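Local coordinates for flagellar basal body protein (Helicobacter pylori, PDB 5NPY) that probably forms part of the flagellar hook, the curved extracellular segment that couples the rotary motor to the filament, at residues Asn226-Ala231 with Thr380-Pro385; Arg393-Trp398 with Phe423-His428. All blocks are in the same frame, centred on the assembly; numbering follows the deposited sequence.

Interaction 1. Residues Asn226-Ala231 with Thr380-Pro385. With 144 (tris-hydroxymethyl-methyl-ammonium), chain B.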
loop_
_atom_site.group_PDB
_atom_site.type_symbol
_atom_site.label_atom_id
_atom_site.label_comp_id
_atom_site.label_asym_id
_atom_site.label_seq_id
_atom_site.Cartn_x
_atom_site.Cartn_y
_atom_site.Cartn_z
ATOM N N ASN A 226 -0.017 30.041 6.770
ATOM C CA ASN A 226 -0.509 29.406 5.552
ATOM C C ASN A 226 -1.635 28.392 5.789
ATOM O O ASN A 226 -2.022 27.697 4.845
ATOM C CB ASN A 226 0.643 28.717 4.803
ATOM C CG ASN A 226 1.720 29.702 4.344
ATOM O OD1 ASN A 226 1.501 30.921 4.326
ATOM N ND2 ASN A 226 2.890 29.175 3.966
ATOM N N GLN A 227 -2.151 28.282 7.009
ATOM C CA GLN A 227 -3.224 27.341 7.290
ATOM C C GLN A 227 -4.557 27.944 6.859
ATOM O O GLN A 227 -4.924 29.041 7.275
ATOM C CB GLN A 227 -3.237 26.958 8.768
ATOM C CG GLN A 227 -4.328 25.991 9.173
ATOM C CD GLN A 227 -4.022 24.602 8.737
ATOM O OE1 GLN A 227 -2.882 24.281 8.324
ATOM N NE2 GLN A 227 -5.047 23.744 8.780
ATOM N N ASP A 228 -5.244 27.249 5.970
ATOM C CA ASP A 228 -6.607 27.596 5.593
ATOM C C ASP A 228 -7.505 27.555 6.845
ATOM O O ASP A 228 -7.588 26.534 7.538
ATOM C CB ASP A 228 -7.074 26.605 4.511
ATOM C CG ASP A 228 -8.490 26.893 3.970
ATOM O OD1 ASP A 228 -8.844 26.296 2.932
ATOM O OD2 ASP A 228 -9.256 27.676 4.571
ATOM N N ILE A 229 -8.144 28.680 7.157
ATOM C CA ILE A 229 -8.989 28.759 8.351
ATOM C C ILE A 229 -10.183 27.793 8.275
ATOM O O ILE A 229 -10.709 27.380 9.313
ATOM C CB ILE A 229 -9.438 30.220 8.566
ATOM C CG1 ILE A 229 -10.008 30.415 9.966
ATOM C CG2 ILE A 229 -10.459 30.662 7.504
ATOM C CD1 ILE A 229 -10.330 31.850 10.278
ATOM N N ASN A 230 -10.629 27.417 7.059
ATOM C CA ASN A 230 -11.651 26.378 6.887
ATOM C C ASN A 230 -11.110 24.970 7.125
ATOM O O ASN A 230 -11.913 24.035 7.259
ATOM C CB ASN A 230 -12.260 26.436 5.479
ATOM C CG ASN A 230 -13.567 25.641 5.366
ATOM O OD1 ASN A 230 -14.538 25.922 6.101
ATOM N ND2 ASN A 230 -13.622 24.698 4.447
ATOM N N ALA A 231 -9.784 24.795 7.151
ATOM C CA ALA A 231 -9.156 23.510 7.492
ATOM C C ALA A 231 -8.890 23.420 8.989
ATOM O O ALA A 231 -7.803 23.035 9.437
ATOM C CB ALA A 231 -7.866 23.309 6.694
ATOM N N THR A 380 -4.249 21.146 5.559
ATOM C CA THR A 380 -3.746 22.508 5.510
ATOM C C THR A 380 -4.558 23.418 4.615
ATOM O O THR A 380 -4.493 24.640 4.787
ATOM C CB THR A 380 -2.284 22.524 5.016
ATOM O OG1 THR A 380 -2.220 21.901 3.713
ATOM C CG2 THR A 380 -1.376 21.763 5.980
ATOM N N ASN A 381 -5.287 22.866 3.659
ATOM C CA ASN A 381 -6.024 23.646 2.686
ATOM C C ASN A 381 -7.268 22.878 2.280
ATOM O O ASN A 381 -7.197 21.674 2.019
ATOM C CB ASN A 381 -5.192 23.949 1.431
ATOM C CG ASN A 381 -5.810 25.036 0.596
ATOM O OD1 ASN A 381 -5.816 26.198 0.989
ATOM N ND2 ASN A 381 -6.371 24.662 -0.542
ATOM N N SER A 382 -8.395 23.571 2.208
ATOM C CA SER A 382 -9.629 22.922 1.787
ATOM C C SER A 382 -10.038 23.443 0.413
ATOM O O SER A 382 -9.724 24.581 0.041
ATOM C CB SER A 382 -10.742 23.148 2.815
ATOM O OG SER A 382 -11.227 24.465 2.709
ATOM N N ASN A 383 -10.700 22.588 -0.360
ATOM C CA ASN A 383 -11.124 22.951 -1.713
ATOM C C ASN A 383 -12.469 23.676 -1.631
ATOM O O ASN A 383 -13.515 23.066 -1.424
ATOM C CB ASN A 383 -11.180 21.720 -2.611
ATOM C CG ASN A 383 -12.035 21.936 -3.875
ATOM O OD1 ASN A 383 -13.037 21.246 -4.091
ATOM N ND2 ASN A 383 -11.653 22.907 -4.691
ATOM N N ASP A 384 -12.421 24.993 -1.784
ATOM C CA ASP A 384 -13.597 25.833 -1.795
ATOM C C ASP A 384 -14.301 25.686 -3.150
ATOM O O ASP A 384 -13.680 25.937 -4.181
ATOM C CB ASP A 384 -13.185 27.282 -1.512
ATOM C CG ASP A 384 -14.364 28.280 -1.576
ATOM O OD1 ASP A 384 -15.465 27.916 -2.018
ATOM O OD2 ASP A 384 -14.194 29.457 -1.137
ATOM N N PRO A 385 -15.575 25.273 -3.187
ATOM C CA PRO A 385 -16.233 25.101 -4.491
ATOM C C PRO A 385 -16.332 26.378 -5.300
ATOM O O PRO A 385 -16.455 26.286 -6.518
ATOM C CB PRO A 385 -17.622 24.561 -4.114
ATOM C CG PRO A 385 -17.848 25.041 -2.718
ATOM C CD PRO A 385 -16.475 24.900 -2.084
HETATM C C1 144 B . 0.934 25.275 0.558
HETATM N N 144 B . 0.344 24.633 1.732
HETATM C C2 144 B . 0.197 25.613 2.808
HETATM O O2 144 B . 1.389 25.865 3.513
HETATM C C3 144 B . 1.199 23.544 2.191
HETATM O O3 144 B . 0.472 22.654 3.010
HETATM C C4 144 B . -0.990 24.062 1.481
HETATM O O4 144 B . -1.582 24.247 0.214
#
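Asp228 carries most of the polar traffic between Asn226-Ala231 and Thr380-Pro385. Its CG lies anti to the backbone N (chi1 -178°), and OD1 accepts two bonds from one residue: Ser382 N at 2.9 Å, from the anti side, and Ser382 OG at 3.0 Å, from above the carboxylate plane, both on one face. Lys277 forms a salt bridge with this oxygen, which would be expected to stabilise the ionised carboxylate. The other oxygen, OD2, takes Asn230 N at 2.9 Å, closing an Asx turn, and also Tyr266 OH. Ser382 OG is in turn an acceptor: Asn230 ND2 reaches it at 3.0 Å, nearly straight (170°), with the hydroxyl in the plane of the amide.

Asp228 N donates to Thr380 O at 3.0 Å. The side chain of Gln227 crosses that of Thr380 at about a right angle, with Gln227 OE1 3.4 Å from Thr380 CA, while NE2 binds Ala231 O and Met379 O. Thr380 OG1 turns to the bound tris cation, 2.9 Å from its O3, and to Thr397 OG1. Asn381 OD1 accepts from Arg393 NE and its ND2 donates to Asn395 O. With Thr380 and Asn381 both facing Thr397, this strand end forms a classic beta bulge, joined to a type I turn (Asp228-Ala231) that overlaps the Asx turn, next to the tris pocket, to which Asn226, Thr380 and Asn381 belong.

Interaction 2. Residues Arg393-Trp398 with Phe423-His428; sequences RKNQTW and FDSATH. With 144 (tris-hydroxymethyl-methyl-ammonium), chain B.
One side of the tris pocket and the end of a beta hairpin meet where Arg393-Trp398 packs against Phe423-His428. The pairing is antiparallel but loose at this end: Phe423 N donates to Gln396 O at 3.0 Å, nearly along the C=O axis yet bent at the hydrogen (130°). In the other direction a water bridges the strands, accepting from Gln396 N at 2.8 Å and donating to Phe423 O at 2.6 Å.

Beside this pair, the Phe423 ring lies alongside the Gln396 side chain, which points the same way. Phe423 CE1 comes within 3.8 Å of Trp398 CD1, which sits in the plane of the phenyl ring at its edge; the two aromatic planes are 80° apart. Farther toward the loop, the Lys394 chain, bent at chi2 and chi3, lays CD 3.4 Å from Ser425 OG, and its NZ donates to the same hydroxyl at 3.0 Å, with a second, longer bond to Asn395 OD1. Asp424 OD2 accepts from Ala426 N, an Asx turn that shapes the departing loop.

Toward the ligand, the tris O4 makes a weak bond to Thr397 OG1 at 3.0 Å and lies over one face of the Arg393 guanidinium, offset toward its rim. That group is fixed from elsewhere, by Asn381 OD1 on NE and Asn226 O on NH2. In the antiparallel sheet, strand 396-406 runs between strand 370-381, whose Tyr377 and Met379 touch Trp398, and strand 411-423, while Met430 of the short strand 430-431 packs on Phe423.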
loop_
_atom_site.group_PDB
_atom_site.type_symbol
_atom_site.label_atom_id
_atom_site.label_comp_id
_atom_site.label_asym_id
_atom_site.label_seq_id
_atom_site.Cartn_x
_atom_site.Cartn_y
_atom_site.Cartn_z
ATOM N N ARG A 393 -4.764 28.183 -4.352
ATOM C CA ARG A 393 -4.958 27.157 -3.336
ATOM C C ARG A 393 -6.299 26.491 -3.593
ATOM O O ARG A 393 -7.121 26.330 -2.680
ATOM C CB ARG A 393 -4.877 27.762 -1.935
ATOM C CG ARG A 393 -3.552 28.508 -1.644
ATOM C CD ARG A 393 -3.651 29.201 -0.297
ATOM N NE ARG A 393 -3.934 28.222 0.756
ATOM C CZ ARG A 393 -3.123 27.887 1.759
ATOM N NH1 ARG A 393 -1.948 28.478 1.943
ATOM N NH2 ARG A 393 -3.540 26.980 2.629
ATOM N N LYS A 394 -6.523 26.121 -4.858
ATOM C CA LYS A 394 -7.741 25.411 -5.217
ATOM C C LYS A 394 -7.777 24.003 -4.622
ATOM O O LYS A 394 -8.826 23.552 -4.126
ATOM C CB LYS A 394 -7.870 25.338 -6.739
ATOM C CG LYS A 394 -9.280 25.051 -7.217
ATOM C CD LYS A 394 -9.314 23.822 -8.066
ATOM C CE LYS A 394 -8.338 23.929 -9.227
ATOM N NZ LYS A 394 -7.960 22.570 -9.660
ATOM N N ASN A 395 -6.677 23.257 -4.739
ATOM C CA ASN A 395 -6.682 21.852 -4.347
ATOM C C ASN A 395 -6.639 21.672 -2.835
ATOM O O ASN A 395 -5.896 22.367 -2.128
ATOM C CB ASN A 395 -5.496 21.122 -4.962
ATOM C CG ASN A 395 -5.624 20.994 -6.416
ATOM O OD1 ASN A 395 -6.698 21.237 -6.951
ATOM N ND2 ASN A 395 -4.530 20.628 -7.096
ATOM N N GLN A 396 -7.414 20.703 -2.347
ATOM C CA GLN A 396 -7.288 20.298 -0.956
ATOM C C GLN A 396 -5.919 19.673 -0.746
ATOM O O GLN A 396 -5.434 18.909 -1.588
ATOM C CB GLN A 396 -8.379 19.307 -0.574
ATOM C CG GLN A 396 -8.007 18.424 0.592
ATOM C CD GLN A 396 -9.213 17.924 1.316
ATOM O OE1 GLN A 396 -10.189 18.662 1.497
ATOM N NE2 GLN A 396 -9.170 16.655 1.743
ATOM N N THR A 397 -5.273 20.020 0.366
ATOM C CA THR A 397 -3.941 19.495 0.632
ATOM C C THR A 397 -3.824 19.080 2.083
ATOM O O THR A 397 -4.421 19.684 2.977
ATOM C CB THR A 397 -2.771 20.504 0.302
ATOM O OG1 THR A 397 -2.810 21.632 1.183
ATOM C CG2 THR A 397 -2.854 20.967 -1.131
ATOM N N TRP A 398 -2.998 18.070 2.297
ATOM C CA TRP A 398 -2.554 17.632 3.610
ATOM C C TRP A 398 -1.035 17.621 3.608
ATOM O O TRP A 398 -0.423 17.320 2.583
ATOM C CB TRP A 398 -3.085 16.219 3.947
ATOM C CG TRP A 398 -4.567 16.095 3.954
ATOM C CD1 TRP A 398 -5.417 16.350 2.920
ATOM C CD2 TRP A 398 -5.389 15.626 5.044
ATOM N NE1 TRP A 398 -6.719 16.073 3.300
ATOM C CE2 TRP A 398 -6.725 15.639 4.598
ATOM C CE3 TRP A 398 -5.119 15.204 6.354
ATOM C CZ2 TRP A 398 -7.789 15.264 5.414
ATOM C CZ3 TRP A 398 -6.170 14.820 7.156
ATOM C CH2 TRP A 398 -7.494 14.849 6.683
ATOM N N PHE A 423 -5.142 16.874 -3.771
ATOM C CA PHE A 423 -6.214 16.076 -4.372
ATOM C C PHE A 423 -6.826 16.784 -5.571
ATOM O O PHE A 423 -7.159 17.967 -5.496
ATOM C CB PHE A 423 -7.322 15.734 -3.358
ATOM C CG PHE A 423 -6.886 14.727 -2.345
ATOM C CD1 PHE A 423 -6.374 15.130 -1.126
ATOM C CD2 PHE A 423 -6.915 13.375 -2.644
ATOM C CE1 PHE A 423 -5.922 14.204 -0.199
ATOM C CE2 PHE A 423 -6.464 12.442 -1.717
ATOM C CZ PHE A 423 -5.986 12.855 -0.495
ATOM N N ASP A 424 -7.023 16.037 -6.651
ATOM C CA ASP A 424 -7.673 16.577 -7.835
ATOM C C ASP A 424 -9.082 17.054 -7.495
ATOM O O ASP A 424 -9.877 16.324 -6.902
ATOM C CB ASP A 424 -7.682 15.512 -8.929
ATOM C CG ASP A 424 -8.251 16.016 -10.247
ATOM O OD1 ASP A 424 -7.498 16.027 -11.240
ATOM O OD2 ASP A 424 -9.447 16.377 -10.297
ATOM N N SER A 425 -9.387 18.303 -7.837
ATOM C CA SER A 425 -10.652 18.874 -7.388
ATOM C C SER A 425 -11.874 18.213 -8.037
ATOM O O SER A 425 -12.979 18.337 -7.501
ATOM C CB SER A 425 -10.644 20.378 -7.647
ATOM O OG SER A 425 -10.188 20.645 -8.964
ATOM N N ALA A 426 -11.700 17.500 -9.156
ATOM C CA ALA A 426 -12.792 16.825 -9.861
ATOM C C ALA A 426 -12.874 15.339 -9.500
ATOM O O ALA A 426 -13.678 14.942 -8.648
ATOM C CB ALA A 426 -12.618 16.986 -11.376
ATOM N N THR A 427 -12.078 14.506 -10.179
ATOM C CA THR A 427 -11.768 13.176 -9.676
ATOM C C THR A 427 -11.151 13.325 -8.301
ATOM O O THR A 427 -10.404 14.264 -8.041
ATOM C CB THR A 427 -10.753 12.477 -10.571
ATOM O OG1 THR A 427 -9.442 12.709 -10.030
ATOM C CG2 THR A 427 -10.814 13.043 -12.001
ATOM N N HIS A 428 -11.415 12.399 -7.401
ATOM C CA HIS A 428 -10.877 12.655 -6.074
ATOM C C HIS A 428 -9.551 11.946 -5.825
ATOM O O HIS A 428 -9.251 11.590 -4.688
ATOM C CB HIS A 428 -11.941 12.329 -5.038
ATOM C CG HIS A 428 -13.066 13.311 -5.080
ATOM N ND1 HIS A 428 -13.133 14.401 -4.238
ATOM C CD2 HIS A 428 -14.108 13.434 -5.938
ATOM C CE1 HIS A 428 -14.200 15.118 -4.539
ATOM N NE2 HIS A 428 -14.806 14.556 -5.569
HETATM C C1 144 B . 0.934 25.275 0.558
HETATM N N 144 B . 0.344 24.633 1.732
HETATM C C2 144 B . 0.197 25.613 2.808
HETATM O O2 144 B . 1.389 25.865 3.513
HETATM C C3 144 B . 1.199 23.544 2.191
HETATM O O3 144 B . 0.472 22.654 3.010
HETATM C C4 144 B . -0.990 24.062 1.481
HETATM O O4 144 B . -1.582 24.247 0.214
HETATM O O HOH W 1 -9.002 19.424 -4.272
#

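Overall arrangement
Strand 396-406 connects the two contacts, whose centres lie 11 Å apart: interaction 1 ends on its neighbour 370-381, interaction 2 on its other neighbour 411-423. Thr380 OG1 to Thr397 OG1 (2.6 Å) and Asn381 OD1 to Arg393 NE (2.8 Å), both probable hydrogen bonds, join them directly, and both sites touch the same tris cation. Interaction 1 is the more buried, six of its eight touching residues being enclosed, and its bonds converge on a carboxylate that also has a salt bridge to Lys277. Interaction 2, only partly buried, combines an aromatic contact with a water bridge and a lysine-serine bond at the hairpin end.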